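Local coordinates for protein endoglucanase A (Clostridium cellulolyticum, PDB 1EDG) that hydrolyses internal beta-1,4-glucosidic bonds of cellulose, as an endoglucanase of glycosyl hydrolase family 5, at residues P8-P13 and Y326-K331; D21-V26 and K295-G300; K143-V148 and N197-D202; F352-R357 and F362-I367. One frame throughout, in Å; residues are numbered along the deposited sequence.

Overall arrangement
All four contacts lie at the periphery of one eight-stranded parallel barrel, their centres 18 to 21 Å from the centre of the chain. Contacts 2 and 4 are buried; contacts 1 and 3 are only partly so. Contacts 1 and 2 both attach pieces of the chain's beginning, a loop and the helix 21-29, to helices of the barrel's second half, 316-332 and 279-297. Contact 3, on the opposite side of the chain's centre from contacts 1 and 4, pairs two barrel helices. Apolar or mixed side-chain touches make up contacts 1 to 3, whereas contact 4, a hairpin close in sequence, adds aromatic stacking and a backbone hydrogen bond.

Contact 1. Residues P8-P13 and Y326-K331; sequences PNLQIP and YVAQAK
Leu10 and Ile12, in the extended loop ahead of helix 21-29, pack against the outer side of helix 316-332 in a small, largely apolar contact on the outside of the barrel. Both lean on the methyl group of Ala328 from the loop side: Leu10 CD1 reaches Ala328 CB at 4.1 Å, and Ile12 CG1 meets the same carbon at 4.1 Å. The intervening Gln11 points away from the helix, the alternation expected of an extended chain. Ile12 does a second job on Gln329, whose side chain it crosses at about a right angle. Its CD1 approaches Gln329 NE2 at 3.5 Å and its CG2 lies 3.7 Å from Gln329 OE1, so both branches of the isoleucine rest against the amide. Gln329 gets there by a bend at chi2 (-67°), which folds the end of the chain toward the loop although its CB starts off to one side. These are van der Waals touches of carbon on a polar group; the amide oxygen has its hydrogen bond with a residue just outside the two segments. The loop is held separately by polar bonds: Tyr374 OH pairs with both Pro8 O and Leu10 N, and Lys331 NZ reaches Gln14 OE1. Tyr326, which starts away from the loop, has its side chain against strands 303-308 and 336-339. The arrangement is an N-terminal extension laid over one of the outer helices of a TIM barrel.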
loop_
_atom_site.group_PDB
_atom_site.type_symbol
_atom_site.label_atom_id
_atom_site.label_comp_id
_atom_site.label_asym_id
_atom_site.label_seq_id
_atom_site.Cartn_x
_atom_site.Cartn_y
_atom_site.Cartn_z
ATOM N N PRO A 8 -13.155 -2.482 21.250
ATOM C CA PRO A 8 -13.741 -3.790 21.567
ATOM C C PRO A 8 -12.725 -4.771 22.139
ATOM O O PRO A 8 -11.526 -4.672 21.864
ATOM C CB PRO A 8 -14.268 -4.263 20.215
ATOM C CG PRO A 8 -13.257 -3.688 19.254
ATOM C CD PRO A 8 -13.067 -2.283 19.789
ATOM N N ASN A 9 -13.215 -5.705 22.947
ATOM C CA ASN A 9 -12.384 -6.729 23.566
ATOM C C ASN A 9 -12.524 -7.949 22.669
ATOM O O ASN A 9 -13.579 -8.584 22.646
ATOM C CB ASN A 9 -12.908 -7.046 24.969
ATOM C CG ASN A 9 -11.975 -7.951 25.752
ATOM O OD1 ASN A 9 -11.455 -8.938 25.234
ATOM N ND2 ASN A 9 -11.755 -7.610 27.016
ATOM N N LEU A 10 -11.475 -8.250 21.911
ATOM C CA LEU A 10 -11.495 -9.372 20.979
ATOM C C LEU A 10 -10.482 -10.454 21.322
ATOM O O LEU A 10 -9.378 -10.158 21.780
ATOM C CB LEU A 10 -11.220 -8.869 19.557
ATOM C CG LEU A 10 -12.110 -7.740 19.024
ATOM C CD1 LEU A 10 -11.560 -7.222 17.697
ATOM C CD2 LEU A 10 -13.541 -8.219 18.859
ATOM N N GLN A 11 -10.879 -11.705 21.108
ATOM C CA GLN A 11 -10.020 -12.859 21.343
ATOM C C GLN A 11 -10.147 -13.776 20.124
ATOM O O GLN A 11 -10.805 -14.814 20.177
ATOM C CB GLN A 11 -10.436 -13.603 22.616
ATOM C CG GLN A 11 -10.177 -12.836 23.902
ATOM C CD GLN A 11 -8.712 -12.455 24.074
ATOM O OE1 GLN A 11 -7.808 -13.286 23.900
ATOM N NE2 GLN A 11 -8.469 -11.195 24.421
ATOM N N ILE A 12 -9.544 -13.363 19.014
ATOM C CA ILE A 12 -9.593 -14.127 17.768
ATOM C C ILE A 12 -8.501 -15.198 17.757
ATOM O O ILE A 12 -7.324 -14.896 17.966
ATOM C CB ILE A 12 -9.393 -13.204 16.539
ATOM C CG1 ILE A 12 -10.331 -11.990 16.618
ATOM C CG2 ILE A 12 -9.626 -13.978 15.247
ATOM C CD1 ILE A 12 -11.804 -12.337 16.757
ATOM N N PRO A 13 -8.884 -16.467 17.534
ATOM C CA PRO A 13 -7.933 -17.586 17.496
ATOM C C PRO A 13 -6.896 -17.421 16.383
ATOM O O PRO A 13 -7.239 -17.110 15.239
ATOM C CB PRO A 13 -8.836 -18.786 17.216
ATOM C CG PRO A 13 -10.152 -18.382 17.805
ATOM C CD PRO A 13 -10.264 -16.952 17.355
ATOM N N TYR A 326 -10.830 -5.614 11.877
ATOM C CA TYR A 326 -10.094 -5.772 10.626
ATOM C C TYR A 326 -8.639 -6.182 10.905
ATOM O O TYR A 326 -8.148 -7.183 10.374
ATOM C CB TYR A 326 -10.147 -4.448 9.832
ATOM C CG TYR A 326 -9.638 -4.513 8.403
ATOM C CD1 TYR A 326 -8.272 -4.624 8.129
ATOM C CD2 TYR A 326 -10.526 -4.439 7.323
ATOM C CE1 TYR A 326 -7.798 -4.658 6.816
ATOM C CE2 TYR A 326 -10.060 -4.470 6.002
ATOM C CZ TYR A 326 -8.694 -4.578 5.758
ATOM O OH TYR A 326 -8.219 -4.587 4.468
ATOM N N VAL A 327 -7.958 -5.425 11.759
ATOM C CA VAL A 327 -6.563 -5.716 12.085
ATOM C C VAL A 327 -6.396 -7.058 12.815
ATOM O O VAL A 327 -5.484 -7.821 12.503
ATOM C CB VAL A 327 -5.921 -4.567 12.912
ATOM C CG1 VAL A 327 -4.511 -4.948 13.342
ATOM C CG2 VAL A 327 -5.887 -3.277 12.074
ATOM N N ALA A 328 -7.284 -7.343 13.766
ATOM C CA ALA A 328 -7.229 -8.598 14.517
ATOM C C ALA A 328 -7.400 -9.807 13.595
ATOM O O ALA A 328 -6.663 -10.787 13.707
ATOM C CB ALA A 328 -8.292 -8.612 15.608
ATOM N N GLN A 329 -8.365 -9.738 12.682
ATOM C CA GLN A 329 -8.616 -10.832 11.745
ATOM C C GLN A 329 -7.433 -11.031 10.794
ATOM O O GLN A 329 -7.086 -12.160 10.446
ATOM C CB GLN A 329 -9.907 -10.584 10.960
ATOM C CG GLN A 329 -11.183 -10.647 11.806
ATOM C CD GLN A 329 -11.492 -12.044 12.338
ATOM O OE1 GLN A 329 -10.938 -13.043 11.878
ATOM N NE2 GLN A 329 -12.385 -12.115 13.312
ATOM N N ALA A 330 -6.802 -9.935 10.384
ATOM C CA ALA A 330 -5.644 -10.029 9.494
ATOM C C ALA A 330 -4.460 -10.660 10.243
ATOM O O ALA A 330 -3.781 -11.551 9.718
ATOM C CB ALA A 330 -5.261 -8.642 8.949
ATOM N N LYS A 331 -4.233 -10.221 11.481
ATOM C CA LYS A 331 -3.134 -10.733 12.297
ATOM C C LYS A 331 -3.255 -12.245 12.514
ATOM O O LYS A 331 -2.257 -12.974 12.454
ATOM C CB LYS A 331 -3.083 -9.976 13.634
ATOM C CG LYS A 331 -1.893 -10.295 14.529
ATOM C CD LYS A 331 -2.226 -11.422 15.479
ATOM C CE LYS A 331 -1.099 -11.715 16.442
ATOM N NZ LYS A 331 -1.426 -12.939 17.236
#

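Contact 2. Residues D21-V26 and K295-G300; sequences DGMNFV and KYTSRG
Met23 of helix 21-29 packs on the Schellman motif that closes helix 279-297, where the chain turns toward barrel strand 303-308. The contact is by van der Waals touch: the sulfur sits over the backbone of the turn, with Met23 SD 3.6 Å from Gly300 C, while Met23 CG approaches Gly300 CA at 3.8 Å. Bends at chi2 (-51°) and chi3 (-68°) curl the thioether round, bringing its methyl to Thr297; the two side chains cross at about a right angle.

Polar bonds shape the surface beneath. Gly300, at positive phi, is the C-prime residue; its N bonds to Thr297 O at 2.9 Å, and Ile301 N returns to Tyr296 O. Gly300 O accepts from Asn20 ND2, just ahead of the first helix, and from Asn247 ND2. Thr297 OG1 pairs with Arg333 O, leaving the carbon side of the threonine to the methionine: Met23 CE lies 3.8 Å from Thr297 CB and 3.9 Å from Thr297 CG2.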
loop_
_atom_site.group_PDB
_atom_site.type_symbol
_atom_site.label_atom_id
_atom_site.label_comp_id
_atom_site.label_asym_id
_atom_site.label_seq_id
_atom_site.Cartn_x
_atom_site.Cartn_y
_atom_site.Cartn_z
ATOM N N ASP A 21 11.428 -17.393 7.198
ATOM C CA ASP A 21 11.953 -16.036 7.083
ATOM C C ASP A 21 10.952 -15.020 6.567
ATOM O O ASP A 21 10.838 -13.927 7.128
ATOM C CB ASP A 21 13.194 -16.006 6.193
ATOM C CG ASP A 21 14.425 -16.579 6.872
ATOM O OD1 ASP A 21 14.451 -16.695 8.123
ATOM O OD2 ASP A 21 15.378 -16.910 6.142
ATOM N N GLY A 22 10.224 -15.381 5.514
ATOM C CA GLY A 22 9.246 -14.482 4.930
ATOM C C GLY A 22 8.141 -14.050 5.875
ATOM O O GLY A 22 7.880 -12.851 6.017
ATOM N N MET A 23 7.488 -15.004 6.532
ATOM C CA MET A 23 6.401 -14.684 7.458
ATOM C C MET A 23 6.918 -13.933 8.686
ATOM O O MET A 23 6.227 -13.066 9.218
ATOM C CB MET A 23 5.643 -15.951 7.875
ATOM C CG MET A 23 5.088 -16.766 6.703
ATOM S SD MET A 23 4.109 -15.767 5.537
ATOM C CE MET A 23 2.691 -15.350 6.526
ATOM N N ASN A 24 8.129 -14.259 9.132
ATOM C CA ASN A 24 8.724 -13.586 10.287
ATOM C C ASN A 24 9.109 -12.149 9.929
ATOM O O ASN A 24 9.019 -11.240 10.764
ATOM C CB ASN A 24 9.942 -14.358 10.813
ATOM C CG ASN A 24 9.545 -15.581 11.637
ATOM O OD1 ASN A 24 8.625 -15.525 12.448
ATOM N ND2 ASN A 24 10.224 -16.691 11.411
ATOM N N PHE A 25 9.509 -11.937 8.677
ATOM C CA PHE A 25 9.877 -10.600 8.210
ATOM C C PHE A 25 8.639 -9.696 8.309
ATOM O O PHE A 25 8.699 -8.594 8.864
ATOM C CB PHE A 25 10.380 -10.664 6.767
ATOM C CG PHE A 25 10.699 -9.320 6.173
ATOM C CD1 PHE A 25 11.890 -8.673 6.482
ATOM C CD2 PHE A 25 9.812 -8.705 5.290
ATOM C CE1 PHE A 25 12.198 -7.427 5.916
ATOM C CE2 PHE A 25 10.105 -7.465 4.720
ATOM C CZ PHE A 25 11.298 -6.827 5.033
ATOM N N VAL A 26 7.510 -10.187 7.805
ATOM C CA VAL A 26 6.253 -9.439 7.844
ATOM C C VAL A 26 5.812 -9.111 9.284
ATOM O O VAL A 26 5.349 -7.999 9.561
ATOM C CB VAL A 26 5.139 -10.188 7.049
ATOM C CG1 VAL A 26 3.769 -9.600 7.329
ATOM C CG2 VAL A 26 5.436 -10.095 5.565
ATOM N N LYS A 295 -4.773 -19.389 0.016
ATOM C CA LYS A 295 -3.910 -19.349 -1.149
ATOM C C LYS A 295 -2.451 -19.014 -0.861
ATOM O O LYS A 295 -1.549 -19.545 -1.514
ATOM C CB LYS A 295 -4.489 -18.361 -2.170
ATOM C CG LYS A 295 -3.744 -18.285 -3.491
ATOM C CD LYS A 295 -3.745 -19.624 -4.204
ATOM C CE LYS A 295 -3.037 -19.543 -5.555
ATOM N NZ LYS A 295 -3.782 -18.691 -6.537
ATOM N N TYR A 296 -2.205 -18.179 0.141
ATOM C CA TYR A 296 -0.841 -17.753 0.414
ATOM C C TYR A 296 -0.252 -17.910 1.806
ATOM O O TYR A 296 0.704 -18.670 1.990
ATOM C CB TYR A 296 -0.648 -16.291 -0.020
ATOM C CG TYR A 296 -0.809 -16.045 -1.506
ATOM C CD1 TYR A 296 0.098 -16.582 -2.418
ATOM C CD2 TYR A 296 -1.872 -15.283 -2.001
ATOM C CE1 TYR A 296 -0.044 -16.375 -3.784
ATOM C CE2 TYR A 296 -2.025 -15.065 -3.377
ATOM C CZ TYR A 296 -1.103 -15.619 -4.258
ATOM O OH TYR A 296 -1.216 -15.435 -5.614
ATOM N N THR A 297 -0.779 -17.172 2.782
ATOM C CA THR A 297 -0.191 -17.203 4.120
ATOM C C THR A 297 -0.149 -18.554 4.835
ATOM O O THR A 297 0.833 -18.854 5.515
ATOM C CB THR A 297 -0.734 -16.074 5.031
ATOM O OG1 THR A 297 -2.145 -16.224 5.208
ATOM C CG2 THR A 297 -0.459 -14.712 4.400
ATOM N N SER A 298 -1.162 -19.393 4.631
ATOM C CA SER A 298 -1.168 -20.718 5.262
ATOM C C SER A 298 0.003 -21.546 4.721
ATOM O O SER A 298 0.487 -22.472 5.383
ATOM C CB SER A 298 -2.485 -21.456 4.996
ATOM O OG SER A 298 -2.649 -21.741 3.617
ATOM N N ARG A 299 0.447 -21.192 3.514
ATOM C CA ARG A 299 1.547 -21.865 2.846
ATOM C C ARG A 299 2.872 -21.141 3.031
ATOM O O ARG A 299 3.866 -21.489 2.381
ATOM C CB ARG A 299 1.249 -21.995 1.349
ATOM C CG ARG A 299 -0.009 -22.770 1.014
ATOM C CD ARG A 299 -0.325 -22.656 -0.474
ATOM N NE ARG A 299 0.828 -22.994 -1.306
ATOM C CZ ARG A 299 1.297 -22.230 -2.287
ATOM N NH1 ARG A 299 0.712 -21.072 -2.575
ATOM N NH2 ARG A 299 2.359 -22.614 -2.977
ATOM N N GLY A 300 2.889 -20.098 3.861
ATOM C CA GLY A 300 4.137 -19.391 4.103
ATOM C C GLY A 300 4.602 -18.347 3.097
ATOM O O GLY A 300 5.790 -18.000 3.081
#

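Contact 3. Residues K143-V148 and N197-D202; sequences KYITSV and NQLNQD
Ile145 and Leu199 form the closely packed, buried part of this contact between helices 138-155 and 187-209, while Thr146 and Asp202 make its more open, partly exposed side. Ile145 points at the opposing helix and touches it with two branches. CG1 of Ile145 comes to 4.2 Å from Leu199 CD2, a purely apolar touch, and CG2 of Ile145 lies 4.0 Å from Leu199 O, so the methyl rests against the backbone of the partner helix. With chi1 at -70° CG2 stands anti to the backbone N, turned to that carbonyl, while CG1 extends to the leucine.

On the other side the touch is thinner: Thr146 CG2 meets Asp202 CB at 4.1 Å, methyl against methylene, with their polar ends engaged in other bonds. Thr146 OG1 bonds to Lys142 O in its own helix. Asp202 OD2 forms a salt bridge with Lys142 NZ, and this charge pair ties the two helices together just beyond the apolar touch.

Further along helix 187-209, Phe203 touches Ile145 and Thr206 touches Thr146, while Met138 and Ser141 of the other helix touch Leu199. The two helices follow barrel strands 116-120 and 163-166, which are adjacent in the sheet, and pack side by side outside it, as successive helices do in a TIM barrel.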
loop_
_atom_site.group_PDB
_atom_site.type_symbol
_atom_site.label_atom_id
_atom_site.label_comp_id
_atom_site.label_asym_id
_atom_site.label_seq_id
_atom_site.Cartn_x
_atom_site.Cartn_y
_atom_site.Cartn_z
ATOM N N LYS A 143 9.482 -0.120 -21.144
ATOM C CA LYS A 143 10.550 0.871 -21.080
ATOM C C LYS A 143 10.415 1.723 -19.826
ATOM O O LYS A 143 11.411 2.007 -19.155
ATOM C CB LYS A 143 10.559 1.761 -22.322
ATOM C CG LYS A 143 10.657 0.991 -23.622
ATOM C CD LYS A 143 11.763 -0.062 -23.578
ATOM C CE LYS A 143 11.656 -1.056 -24.742
ATOM N NZ LYS A 143 10.403 -1.885 -24.727
ATOM N N TYR A 144 9.185 2.101 -19.494
ATOM C CA TYR A 144 8.936 2.921 -18.312
ATOM C C TYR A 144 9.342 2.195 -17.023
ATOM O O TYR A 144 10.163 2.693 -16.243
ATOM C CB TYR A 144 7.459 3.332 -18.238
ATOM C CG TYR A 144 7.155 4.255 -17.072
ATOM C CD1 TYR A 144 7.505 5.605 -17.124
ATOM C CD2 TYR A 144 6.583 3.765 -15.893
ATOM C CE1 TYR A 144 7.305 6.448 -16.034
ATOM C CE2 TYR A 144 6.378 4.603 -14.791
ATOM C CZ TYR A 144 6.745 5.942 -14.873
ATOM O OH TYR A 144 6.574 6.781 -13.797
ATOM N N ILE A 145 8.778 1.007 -16.824
ATOM C CA ILE A 145 9.051 0.198 -15.637
ATOM C C ILE A 145 10.539 -0.125 -15.461
ATOM O O ILE A 145 11.093 0.042 -14.372
ATOM C CB ILE A 145 8.192 -1.116 -15.652
ATOM C CG1 ILE A 145 6.710 -0.795 -15.425
ATOM C CG2 ILE A 145 8.690 -2.117 -14.604
ATOM C CD1 ILE A 145 6.377 -0.209 -14.045
ATOM N N THR A 146 11.196 -0.561 -16.529
ATOM C CA THR A 146 12.609 -0.902 -16.449
ATOM C C THR A 146 13.531 0.308 -16.233
ATOM O O THR A 146 14.485 0.233 -15.450
ATOM C CB THR A 146 13.073 -1.708 -17.686
ATOM O OG1 THR A 146 12.840 -0.945 -18.876
ATOM C CG2 THR A 146 12.311 -3.013 -17.785
ATOM N N SER A 147 13.243 1.426 -16.902
ATOM C CA SER A 147 14.068 2.632 -16.763
ATOM C C SER A 147 13.956 3.238 -15.367
ATOM O O SER A 147 14.956 3.545 -14.720
ATOM C CB SER A 147 13.658 3.685 -17.795
ATOM O OG SER A 147 13.779 3.185 -19.114
ATOM N N VAL A 148 12.721 3.428 -14.923
ATOM C CA VAL A 148 12.450 4.007 -13.610
ATOM C C VAL A 148 13.006 3.133 -12.484
ATOM O O VAL A 148 13.698 3.630 -11.587
ATOM C CB VAL A 148 10.928 4.266 -13.428
ATOM C CG1 VAL A 148 10.599 4.568 -11.987
ATOM C CG2 VAL A 148 10.502 5.435 -14.312
ATOM N N ASN A 197 1.379 -9.491 -15.303
ATOM C CA ASN A 197 2.306 -10.565 -14.946
ATOM C C ASN A 197 3.675 -10.266 -15.572
ATOM O O ASN A 197 4.716 -10.411 -14.920
ATOM C CB ASN A 197 1.797 -11.933 -15.442
ATOM C CG ASN A 197 0.644 -12.477 -14.607
ATOM O OD1 ASN A 197 0.500 -12.147 -13.427
ATOM N ND2 ASN A 197 -0.172 -13.333 -15.214
ATOM N N GLN A 198 3.665 -9.812 -16.827
ATOM C CA GLN A 198 4.897 -9.480 -17.542
ATOM C C GLN A 198 5.617 -8.280 -16.922
ATOM O O GLN A 198 6.832 -8.314 -16.721
ATOM C CB GLN A 198 4.602 -9.217 -19.026
ATOM C CG GLN A 198 4.075 -10.448 -19.790
ATOM C CD GLN A 198 3.680 -10.143 -21.238
ATOM O OE1 GLN A 198 2.524 -10.327 -21.636
ATOM N NE2 GLN A 198 4.642 -9.679 -22.031
ATOM N N LEU A 199 4.868 -7.231 -16.595
ATOM C CA LEU A 199 5.461 -6.041 -15.989
ATOM C C LEU A 199 6.056 -6.324 -14.605
ATOM O O LEU A 199 7.121 -5.804 -14.266
ATOM C CB LEU A 199 4.450 -4.893 -15.956
ATOM C CG LEU A 199 4.059 -4.376 -17.350
ATOM C CD1 LEU A 199 2.923 -3.367 -17.237
ATOM C CD2 LEU A 199 5.264 -3.776 -18.063
ATOM N N ASN A 200 5.394 -7.174 -13.823
ATOM C CA ASN A 200 5.912 -7.551 -12.507
ATOM C C ASN A 200 7.244 -8.278 -12.702
ATOM O O ASN A 200 8.212 -8.054 -11.969
ATOM C CB ASN A 200 4.918 -8.458 -11.771
ATOM C CG ASN A 200 3.904 -7.679 -10.961
ATOM O OD1 ASN A 200 4.213 -6.610 -10.427
ATOM N ND2 ASN A 200 2.698 -8.218 -10.838
ATOM N N GLN A 201 7.296 -9.134 -13.722
ATOM C CA GLN A 201 8.505 -9.883 -14.040
ATOM C C GLN A 201 9.642 -8.937 -14.447
ATOM O O GLN A 201 10.779 -9.097 -13.999
ATOM C CB GLN A 201 8.222 -10.899 -15.154
ATOM C CG GLN A 201 9.390 -11.809 -15.455
ATOM C CD GLN A 201 9.745 -12.712 -14.289
ATOM O OE1 GLN A 201 9.015 -13.653 -13.985
ATOM N NE2 GLN A 201 10.862 -12.435 -13.637
ATOM N N ASP A 202 9.336 -7.945 -15.281
ATOM C CA ASP A 202 10.349 -6.976 -15.718
ATOM C C ASP A 202 10.890 -6.177 -14.525
ATOM O O ASP A 202 12.090 -5.924 -14.434
ATOM C CB ASP A 202 9.770 -6.019 -16.768
ATOM C CG ASP A 202 9.461 -6.713 -18.091
ATOM O OD1 ASP A 202 10.210 -7.634 -18.482
ATOM O OD2 ASP A 202 8.463 -6.340 -18.743
#

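Contact 4. Residues F352-R357 and F362-I367; sequences FGFFDR and FKFPEI
Phe355 and Phe362 make the apolar centre, side by side on one face of a short antiparallel two-stranded sheet, where they form a non-hydrogen-bonded pair. The edge of Phe355 is turned to the face of Phe362 in an edge-to-face stack, centroids 5.0 Å apart and planes at 57°. Phe355 CD1 stands over the middle of the Phe362 ring, while CB of Phe355 makes an off-centre CH-pi contact with it, 4.2 Å from the centroid. Ile70 of helix 64-73 touches both side chains.

Farther along, Phe354 CD1 approaches Phe364 CD2 at 4.2 Å, and Ile367 CD1 meets the edge of the Phe354 ring at CE1, 4.1 Å away. Gly353 O lies in the plane of the Phe364 ring, 3.4 Å from its CE2. The backbones are joined by a hydrogen bond from Lys363 N to Phe354 O (2.8 Å).

At the outer edge Lys363 folds over Asp356, but its NZ stays 4.3 Å from Asp356 OD2, too far for a salt bridge; that oxygen is held by Ser359 OG and Arg358 NH1. This is a beta hairpin that comes after the last barrel strand and leads, through Lys363 and the N-cap residue Phe364, into helix 365-374.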
loop_
_atom_site.group_PDB
_atom_site.type_symbol
_atom_site.label_atom_id
_atom_site.label_comp_id
_atom_site.label_asym_id
_atom_site.label_seq_id
_atom_site.Cartn_x
_atom_site.Cartn_y
_atom_site.Cartn_z
ATOM N N PHE A 352 -9.926 10.569 4.762
ATOM C CA PHE A 352 -9.041 9.522 5.269
ATOM C C PHE A 352 -7.954 10.179 6.106
ATOM O O PHE A 352 -6.812 9.726 6.135
ATOM C CB PHE A 352 -8.398 8.720 4.127
ATOM C CG PHE A 352 -9.291 7.662 3.538
ATOM C CD1 PHE A 352 -9.649 6.543 4.280
ATOM C CD2 PHE A 352 -9.760 7.776 2.235
ATOM C CE1 PHE A 352 -10.452 5.558 3.737
ATOM C CE2 PHE A 352 -10.567 6.793 1.679
ATOM C CZ PHE A 352 -10.914 5.683 2.433
ATOM N N GLY A 353 -8.291 11.293 6.743
ATOM C CA GLY A 353 -7.314 11.968 7.573
ATOM C C GLY A 353 -7.359 11.391 8.975
ATOM O O GLY A 353 -8.444 11.241 9.541
ATOM N N PHE A 354 -6.199 11.019 9.508
ATOM C CA PHE A 354 -6.107 10.474 10.864
ATOM C C PHE A 354 -5.037 11.247 11.637
ATOM O O PHE A 354 -5.312 11.811 12.696
ATOM C CB PHE A 354 -5.775 8.970 10.846
ATOM C CG PHE A 354 -6.838 8.117 10.203
ATOM C CD1 PHE A 354 -7.946 7.696 10.930
ATOM C CD2 PHE A 354 -6.741 7.756 8.859
ATOM C CE1 PHE A 354 -8.947 6.933 10.332
ATOM C CE2 PHE A 354 -7.733 6.994 8.251
ATOM C CZ PHE A 354 -8.842 6.581 8.987
ATOM N N PHE A 355 -3.830 11.312 11.086
ATOM C CA PHE A 355 -2.730 12.023 11.730
ATOM C C PHE A 355 -2.727 13.480 11.267
ATOM O O PHE A 355 -2.556 13.756 10.073
ATOM C CB PHE A 355 -1.400 11.354 11.378
ATOM C CG PHE A 355 -0.191 12.034 11.966
ATOM C CD1 PHE A 355 0.060 11.985 13.332
ATOM C CD2 PHE A 355 0.726 12.677 11.145
ATOM C CE1 PHE A 355 1.207 12.561 13.868
ATOM C CE2 PHE A 355 1.877 13.260 11.670
ATOM C CZ PHE A 355 2.120 13.199 13.036
ATOM N N ASP A 356 -2.960 14.403 12.196
ATOM C CA ASP A 356 -2.958 15.822 11.862
ATOM C C ASP A 356 -1.500 16.246 11.762
ATOM O O ASP A 356 -0.836 16.474 12.775
ATOM C CB ASP A 356 -3.676 16.635 12.943
ATOM C CG ASP A 356 -3.960 18.064 12.506
ATOM O OD1 ASP A 356 -4.938 18.279 11.762
ATOM O OD2 ASP A 356 -3.209 18.974 12.905
ATOM N N ARG A 357 -0.989 16.306 10.535
ATOM C CA ARG A 357 0.405 16.671 10.289
ATOM C C ARG A 357 0.768 18.076 10.759
ATOM O O ARG A 357 1.929 18.366 11.049
ATOM C CB ARG A 357 0.753 16.468 8.809
ATOM C CG ARG A 357 1.160 15.024 8.494
ATOM C CD ARG A 357 0.346 14.377 7.376
ATOM N NE ARG A 357 0.959 14.565 6.071
ATOM C CZ ARG A 357 0.717 13.825 4.989
ATOM N NH1 ARG A 357 -0.136 12.806 5.001
ATOM N NH2 ARG A 357 1.331 14.131 3.866
ATOM N N PHE A 362 -2.577 12.539 16.402
ATOM C CA PHE A 362 -3.726 11.872 15.808
ATOM C C PHE A 362 -5.058 12.467 16.256
ATOM O O PHE A 362 -5.278 12.720 17.444
ATOM C CB PHE A 362 -3.678 10.370 16.108
ATOM C CG PHE A 362 -2.535 9.657 15.439
ATOM C CD1 PHE A 362 -1.276 9.617 16.033
ATOM C CD2 PHE A 362 -2.717 9.022 14.216
ATOM C CE1 PHE A 362 -0.217 8.951 15.415
ATOM C CE2 PHE A 362 -1.664 8.353 13.591
ATOM C CZ PHE A 362 -0.414 8.319 14.193
ATOM N N LYS A 363 -5.949 12.675 15.291
ATOM C CA LYS A 363 -7.265 13.244 15.545
ATOM C C LYS A 363 -8.317 12.249 16.045
ATOM O O LYS A 363 -9.270 12.639 16.733
ATOM C CB LYS A 363 -7.770 13.971 14.300
ATOM C CG LYS A 363 -7.180 15.359 14.131
ATOM C CD LYS A 363 -7.851 16.346 15.075
ATOM C CE LYS A 363 -7.091 17.666 15.163
ATOM N NZ LYS A 363 -5.846 17.544 15.982
ATOM N N PHE A 364 -8.165 10.977 15.688
ATOM C CA PHE A 364 -9.102 9.938 16.130
ATOM C C PHE A 364 -8.215 8.869 16.755
ATOM O O PHE A 364 -8.171 7.733 16.280
ATOM C CB PHE A 364 -9.857 9.359 14.928
ATOM C CG PHE A 364 -10.556 10.394 14.093
ATOM C CD1 PHE A 364 -11.772 10.936 14.504
ATOM C CD2 PHE A 364 -9.998 10.831 12.893
ATOM C CE1 PHE A 364 -12.425 11.903 13.730
ATOM C CE2 PHE A 364 -10.638 11.793 12.114
ATOM C CZ PHE A 364 -11.853 12.331 12.529
ATOM N N PRO A 365 -7.549 9.205 17.879
ATOM C CA PRO A 365 -6.647 8.275 18.562
ATOM C C PRO A 365 -7.195 6.905 18.951
ATOM O O PRO A 365 -6.452 5.926 18.915
ATOM C CB PRO A 365 -6.158 9.086 19.763
ATOM C CG PRO A 365 -7.322 9.958 20.080
ATOM C CD PRO A 365 -7.784 10.404 18.710
ATOM N N GLU A 366 -8.479 6.823 19.292
ATOM C CA GLU A 366 -9.078 5.543 19.681
ATOM C C GLU A 366 -8.993 4.520 18.548
ATOM O O GLU A 366 -8.764 3.335 18.793
ATOM C CB GLU A 366 -10.537 5.709 20.105
ATOM C CG GLU A 366 -10.753 6.565 21.351
ATOM C CD GLU A 366 -11.000 8.034 21.043
ATOM O OE1 GLU A 366 -10.648 8.505 19.935
ATOM O OE2 GLU A 366 -11.568 8.720 21.918
ATOM N N ILE A 367 -9.166 4.980 17.310
ATOM C CA ILE A 367 -9.093 4.088 16.152
ATOM C C ILE A 367 -7.685 3.519 16.040
ATOM O O ILE A 367 -7.503 2.303 15.955
ATOM C CB ILE A 367 -9.431 4.824 14.828
ATOM C CG1 ILE A 367 -10.901 5.256 14.817
ATOM C CG2 ILE A 367 -9.127 3.920 13.626
ATOM C CD1 ILE A 367 -11.272 6.139 13.623
#